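Local coordinates for reticulocyte-binding protein 2a (Plasmodium vivax, PDB 4Z8N) that probably binds a receptor on the red-cell surface through this largely helical erythrocyte-binding domain, helping the malaria parasite to invade reticulocytes, at residues F31-K35 with Y48-Y52; T148-E152 with L252-S256. All coordinates share one frame; numbering follows the deposited sequence.

Contact 1. Residues F31-K35 with Y48-Y52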
loop_
_atom_site.group_PDB
_atom_site.type_symbol
_atom_site.label_atom_id
_atom_site.label_comp_id
_atom_site.label_asym_id
_atom_site.label_seq_id
_atom_site.Cartn_x
_atom_site.Cartn_y
_atom_site.Cartn_z
ATOM N N PHE A 31 12.024 -0.567 -10.829
ATOM C CA PHE A 31 12.784 0.009 -11.933
ATOM C C PHE A 31 13.651 1.173 -11.460
ATOM O O PHE A 31 14.737 1.406 -11.994
ATOM C CB PHE A 31 11.843 0.467 -13.050
ATOM C CG PHE A 31 11.084 -0.654 -13.701
ATOM C CD1 PHE A 31 11.650 -1.913 -13.825
ATOM C CD2 PHE A 31 9.798 -0.453 -14.179
ATOM C CE1 PHE A 31 10.954 -2.951 -14.423
ATOM C CE2 PHE A 31 9.094 -1.487 -14.776
ATOM C CZ PHE A 31 9.674 -2.738 -14.899
ATOM N N ALA A 32 13.170 1.898 -10.454
ATOM C CA ALA A 32 13.931 2.995 -9.871
ATOM C C ALA A 32 15.130 2.465 -9.092
ATOM O O ALA A 32 16.196 3.076 -9.090
ATOM C CB ALA A 32 13.042 3.844 -8.968
ATOM N N GLU A 33 14.949 1.320 -8.438
ATOM C CA GLU A 33 16.022 0.693 -7.668
ATOM C C GLU A 33 17.148 0.196 -8.565
ATOM O O GLU A 33 18.325 0.384 -8.253
ATOM C CB GLU A 33 15.480 -0.467 -6.829
ATOM C CG GLU A 33 14.619 -0.022 -5.664
ATOM C CD GLU A 33 15.367 0.891 -4.712
ATOM O OE1 GLU A 33 16.561 0.631 -4.452
ATOM O OE2 GLU A 33 14.765 1.875 -4.235
ATOM N N ILE A 34 16.783 -0.441 -9.674
ATOM C CA ILE A 34 17.761 -0.932 -10.639
ATOM C C ILE A 34 18.602 0.219 -11.183
ATOM O O ILE A 34 19.802 0.066 -11.425
ATOM C CB ILE A 34 17.074 -1.673 -11.807
ATOM C CG1 ILE A 34 16.429 -2.966 -11.309
ATOM C CG2 ILE A 34 18.072 -2.004 -12.909
ATOM C CD1 ILE A 34 17.423 -3.962 -10.753
ATOM N N LYS A 35 17.969 1.379 -11.340
ATOM C CA LYS A 35 18.618 2.546 -11.926
ATOM C C LYS A 35 19.932 2.909 -11.240
ATOM O O LYS A 35 20.928 3.163 -11.914
ATOM C CB LYS A 35 17.671 3.747 -11.902
ATOM C CG LYS A 35 18.262 5.008 -12.505
ATOM C CD LYS A 35 17.238 6.130 -12.551
ATOM C CE LYS A 35 16.479 6.132 -13.864
ATOM N NZ LYS A 35 17.183 6.937 -14.905
ATOM N N TYR A 48 20.605 1.710 -19.687
ATOM C CA TYR A 48 19.414 1.601 -18.856
ATOM C C TYR A 48 18.734 2.953 -18.694
ATOM O O TYR A 48 17.511 3.050 -18.796
ATOM C CB TYR A 48 19.748 1.020 -17.482
ATOM C CG TYR A 48 18.524 0.802 -16.617
ATOM C CD1 TYR A 48 17.752 -0.344 -16.753
ATOM C CD2 TYR A 48 18.134 1.745 -15.674
ATOM C CE1 TYR A 48 16.628 -0.549 -15.971
ATOM C CE2 TYR A 48 17.011 1.550 -14.888
ATOM C CZ TYR A 48 16.263 0.401 -15.041
ATOM O OH TYR A 48 15.148 0.200 -14.262
ATOM N N ASP A 49 19.525 3.992 -18.438
ATOM C CA ASP A 49 18.986 5.338 -18.278
ATOM C C ASP A 49 18.246 5.774 -19.536
ATOM O O ASP A 49 17.222 6.453 -19.465
ATOM C CB ASP A 49 20.098 6.335 -17.944
ATOM C CG ASP A 49 20.663 6.138 -16.549
ATOM O OD1 ASP A 49 19.960 5.555 -15.697
ATOM O OD2 ASP A 49 21.812 6.567 -16.303
ATOM N N GLU A 50 18.769 5.363 -20.687
ATOM C CA GLU A 50 18.158 5.678 -21.971
ATOM C C GLU A 50 16.847 4.920 -22.157
ATOM O O GLU A 50 15.847 5.489 -22.593
ATOM C CB GLU A 50 19.124 5.354 -23.112
ATOM C CG GLU A 50 18.610 5.723 -24.493
ATOM C CD GLU A 50 19.604 5.392 -25.590
ATOM O OE1 GLU A 50 19.976 4.206 -25.720
ATOM O OE2 GLU A 50 20.016 6.317 -26.323
ATOM N N ALA A 51 16.859 3.634 -21.821
ATOM C CA ALA A 51 15.671 2.795 -21.944
ATOM C C ALA A 51 14.609 3.182 -20.915
ATOM O O ALA A 51 13.411 3.137 -21.199
ATOM C CB ALA A 51 16.044 1.330 -21.797
ATOM N N TYR A 52 15.058 3.559 -19.721
ATOM C CA TYR A 52 14.166 4.013 -18.657
ATOM C C TYR A 52 13.393 5.258 -19.084
ATOM O O TYR A 52 12.189 5.362 -18.851
ATOM C CB TYR A 52 14.966 4.302 -17.381
ATOM C CG TYR A 52 14.126 4.612 -16.158
ATOM C CD1 TYR A 52 13.669 5.902 -15.910
ATOM C CD2 TYR A 52 13.806 3.616 -15.241
ATOM C CE1 TYR A 52 12.908 6.189 -14.791
ATOM C CE2 TYR A 52 13.046 3.895 -14.116
ATOM C CZ TYR A 52 12.600 5.183 -13.898
ATOM O OH TYR A 52 11.843 5.466 -12.784
#
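Tyr48 and Tyr52, one turn apart on helix 42-69, meet Phe31, Ile34 and Lys35 of helix 26-37 in an antiparallel helix pair; the axes of the two segments approach to 10.9 Å with their N-to-C directions 155° apart. The tightly packed part centres on Tyr48. Its chi1 of -176° sets CG opposite the backbone N and sends the ring across the gap, where its OH donates to Phe31 O over 2.6 Å, in the carbonyl plane and on a lone pair. That oxygen also accepts the helical bond from Lys35 N, so two donors grip it. Ile34 CG2 lies over one face of the Tyr48 ring, 4.0 Å from its centroid and offset toward the rim. Phe31 and Tyr48 both pack on Ile133 of helix 119-136 as well, which places this half in the interior.

The other half is built from partly exposed residues and adds charge to the ring packing. A bend at chi3 lays Lys35 CE over the centre of the Tyr52 ring, 3.5 Å from the centroid, and a second at chi4 directs NZ, which makes an off-centre cation-pi contact with the same ring. Asp49 OD1 is shared by two lysines: Lys45 forms a salt bridge with it, and Lys35 NZ makes another at 3.2 Å, from above the carboxylate plane and 52° out of it.

Contact 2. Residues T148-E152 with L252-S256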
loop_
_atom_site.group_PDB
_atom_site.type_symbol
_atom_site.label_atom_id
_atom_site.label_comp_id
_atom_site.label_asym_id
_atom_site.label_seq_id
_atom_site.Cartn_x
_atom_site.Cartn_y
_atom_site.Cartn_z
ATOM N N THR A 148 31.459 -10.138 -7.586
ATOM C CA THR A 148 30.243 -9.889 -6.822
ATOM C C THR A 148 30.318 -8.646 -5.935
ATOM O O THR A 148 29.609 -8.553 -4.932
ATOM C CB THR A 148 29.901 -11.102 -5.936
ATOM O OG1 THR A 148 30.950 -11.306 -4.979
ATOM C CG2 THR A 148 29.749 -12.354 -6.787
ATOM N N ASP A 149 31.162 -7.690 -6.311
ATOM C CA ASP A 149 31.338 -6.467 -5.529
ATOM C C ASP A 149 30.045 -5.665 -5.405
ATOM O O ASP A 149 29.585 -5.389 -4.297
ATOM C CB ASP A 149 32.430 -5.586 -6.142
ATOM C CG ASP A 149 33.820 -6.165 -5.959
ATOM O OD1 ASP A 149 33.980 -7.081 -5.125
ATOM O OD2 ASP A 149 34.754 -5.697 -6.645
ATOM N N THR A 150 29.468 -5.292 -6.546
ATOM C CA THR A 150 28.263 -4.467 -6.577
ATOM C C THR A 150 27.108 -5.133 -5.835
ATOM O O THR A 150 26.362 -4.471 -5.109
ATOM C CB THR A 150 27.836 -4.156 -8.028
ATOM O OG1 THR A 150 28.729 -3.187 -8.589
ATOM C CG2 THR A 150 26.422 -3.604 -8.079
ATOM N N TYR A 151 26.975 -6.445 -6.006
ATOM C CA TYR A 151 25.940 -7.198 -5.311
ATOM C C TYR A 151 26.112 -7.109 -3.798
ATOM O O TYR A 151 25.142 -6.907 -3.069
ATOM C CB TYR A 151 25.944 -8.664 -5.751
ATOM C CG TYR A 151 25.036 -9.541 -4.915
ATOM C CD1 TYR A 151 23.660 -9.525 -5.104
ATOM C CD2 TYR A 151 25.554 -10.376 -3.934
ATOM C CE1 TYR A 151 22.827 -10.318 -4.339
ATOM C CE2 TYR A 151 24.727 -11.173 -3.164
ATOM C CZ TYR A 151 23.364 -11.140 -3.373
ATOM O OH TYR A 151 22.534 -11.929 -2.613
ATOM N N GLU A 152 27.347 -7.259 -3.331
ATOM C CA GLU A 152 27.620 -7.231 -1.899
ATOM C C GLU A 152 27.403 -5.833 -1.321
ATOM O O GLU A 152 26.907 -5.687 -0.201
ATOM C CB GLU A 152 29.043 -7.710 -1.609
ATOM C CG GLU A 152 29.368 -7.793 -0.125
ATOM C CD GLU A 152 30.774 -8.293 0.145
ATOM O OE1 GLU A 152 31.737 -7.652 -0.324
ATOM O OE2 GLU A 152 30.914 -9.327 0.831
ATOM N N LEU A 252 20.832 -12.469 -9.091
ATOM C CA LEU A 252 21.212 -11.966 -7.775
ATOM C C LEU A 252 20.859 -10.487 -7.658
ATOM O O LEU A 252 20.299 -10.050 -6.650
ATOM C CB LEU A 252 22.707 -12.182 -7.519
ATOM C CG LEU A 252 23.125 -13.552 -6.980
ATOM C CD1 LEU A 252 24.625 -13.600 -6.742
ATOM C CD2 LEU A 252 22.371 -13.879 -5.698
ATOM N N TYR A 253 21.182 -9.726 -8.701
ATOM C CA TYR A 253 20.834 -8.312 -8.763
ATOM C C TYR A 253 19.324 -8.117 -8.665
ATOM O O TYR A 253 18.834 -7.350 -7.835
ATOM C CB TYR A 253 21.338 -7.676 -10.064
ATOM C CG TYR A 253 22.819 -7.356 -10.119
ATOM C CD1 TYR A 253 23.709 -7.881 -9.191
ATOM C CD2 TYR A 253 23.322 -6.516 -11.107
ATOM C CE1 TYR A 253 25.064 -7.580 -9.251
ATOM C CE2 TYR A 253 24.671 -6.211 -11.176
ATOM C CZ TYR A 253 25.537 -6.744 -10.247
ATOM O OH TYR A 253 26.877 -6.435 -10.320
ATOM N N PHE A 254 18.594 -8.825 -9.521
ATOM C CA PHE A 254 17.156 -8.630 -9.660
ATOM C C PHE A 254 16.388 -9.085 -8.423
ATOM O O PHE A 254 15.432 -8.435 -8.010
ATOM C CB PHE A 254 16.640 -9.366 -10.900
ATOM C CG PHE A 254 17.176 -8.824 -12.200
ATOM C CD1 PHE A 254 17.794 -7.583 -12.253
ATOM C CD2 PHE A 254 17.060 -9.557 -13.369
ATOM C CE1 PHE A 254 18.287 -7.086 -13.447
ATOM C CE2 PHE A 254 17.550 -9.065 -14.567
ATOM C CZ PHE A 254 18.165 -7.828 -14.605
ATOM N N ASP A 255 16.805 -10.203 -7.838
ATOM C CA ASP A 255 16.172 -10.705 -6.622
ATOM C C ASP A 255 16.340 -9.721 -5.469
ATOM O O ASP A 255 15.399 -9.467 -4.720
ATOM C CB ASP A 255 16.749 -12.069 -6.237
ATOM C CG ASP A 255 16.232 -13.193 -7.119
ATOM O OD1 ASP A 255 15.535 -12.901 -8.114
ATOM O OD2 ASP A 255 16.530 -14.368 -6.822
ATOM N N SER A 256 17.541 -9.169 -5.339
ATOM C CA SER A 256 17.847 -8.207 -4.285
ATOM C C SER A 256 16.999 -6.952 -4.407
ATOM O O SER A 256 16.387 -6.507 -3.437
ATOM C CB SER A 256 19.328 -7.828 -4.320
ATOM O OG SER A 256 20.142 -8.963 -4.110
#
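A chi1 of 171° on Tyr151 carries its ring across to helix 246-297, where Leu252, with chi1 at -84°, turns its branched end to meet it. The result is a helix-helix contact within the Rh5 coiled-coil family region. Leu252 CD1 sits over the centre of the Tyr151 ring, 4.2 Å from the centroid and only 4° off the normal, a CH-pi contact. Leu252 CB packs against the same ring, 3.7 Å from Tyr151 CE1, while CD2 approaches its phenol end.

Ser256 meets that ring at its edge: OG lies near the ring plane, 3.0 Å from Tyr151 CE1. No hydrogen bond crosses between the segments, and the serine hydroxyl instead donates back to its own helix, OG to Leu252 O at 2.8 Å. Ser256 N also bonds to this oxygen, and the two donors reach it from opposite faces of the carbonyl plane.

Nearer the backbone of helix 149-162, the edge of the Tyr253 ring takes Tyr151 CB, 3.8 Å from Tyr253 CE1. Tyr253 OH lies 3.4 Å from Thr150 CB, but its hydrogen bond is with His41 NE2. Tyr37 of helix 26-37 touches Thr150, Tyr151, Tyr253 and Ser256, and Leu235 of helix 199-237 packs on Tyr151 and Ser256, so the interface is bordered by both helices.

Overall arrangement
Both contacts are helix-helix packing on the same side of the domain's centre, about 16 Å apart between their own centres, yet they join different helices: 26-37 with 42-69 in contact 1, 149-162 with 246-297 in contact 2. Contact 1 is only partly buried and combines a buried tyrosine, bonded to a helix carbonyl and packed on an aliphatic side chain, with ionic chemistry on its more exposed flank. Contact 2 is buried, and neither a hydrogen bond nor a salt bridge spans it; ring and aliphatic packing does the work. The two adjoin directly, since Ile34 CD1 lies 3.9 Å from Phe254 CD1. Helix 26-37 connects them further, its Tyr37 bordering contact 2.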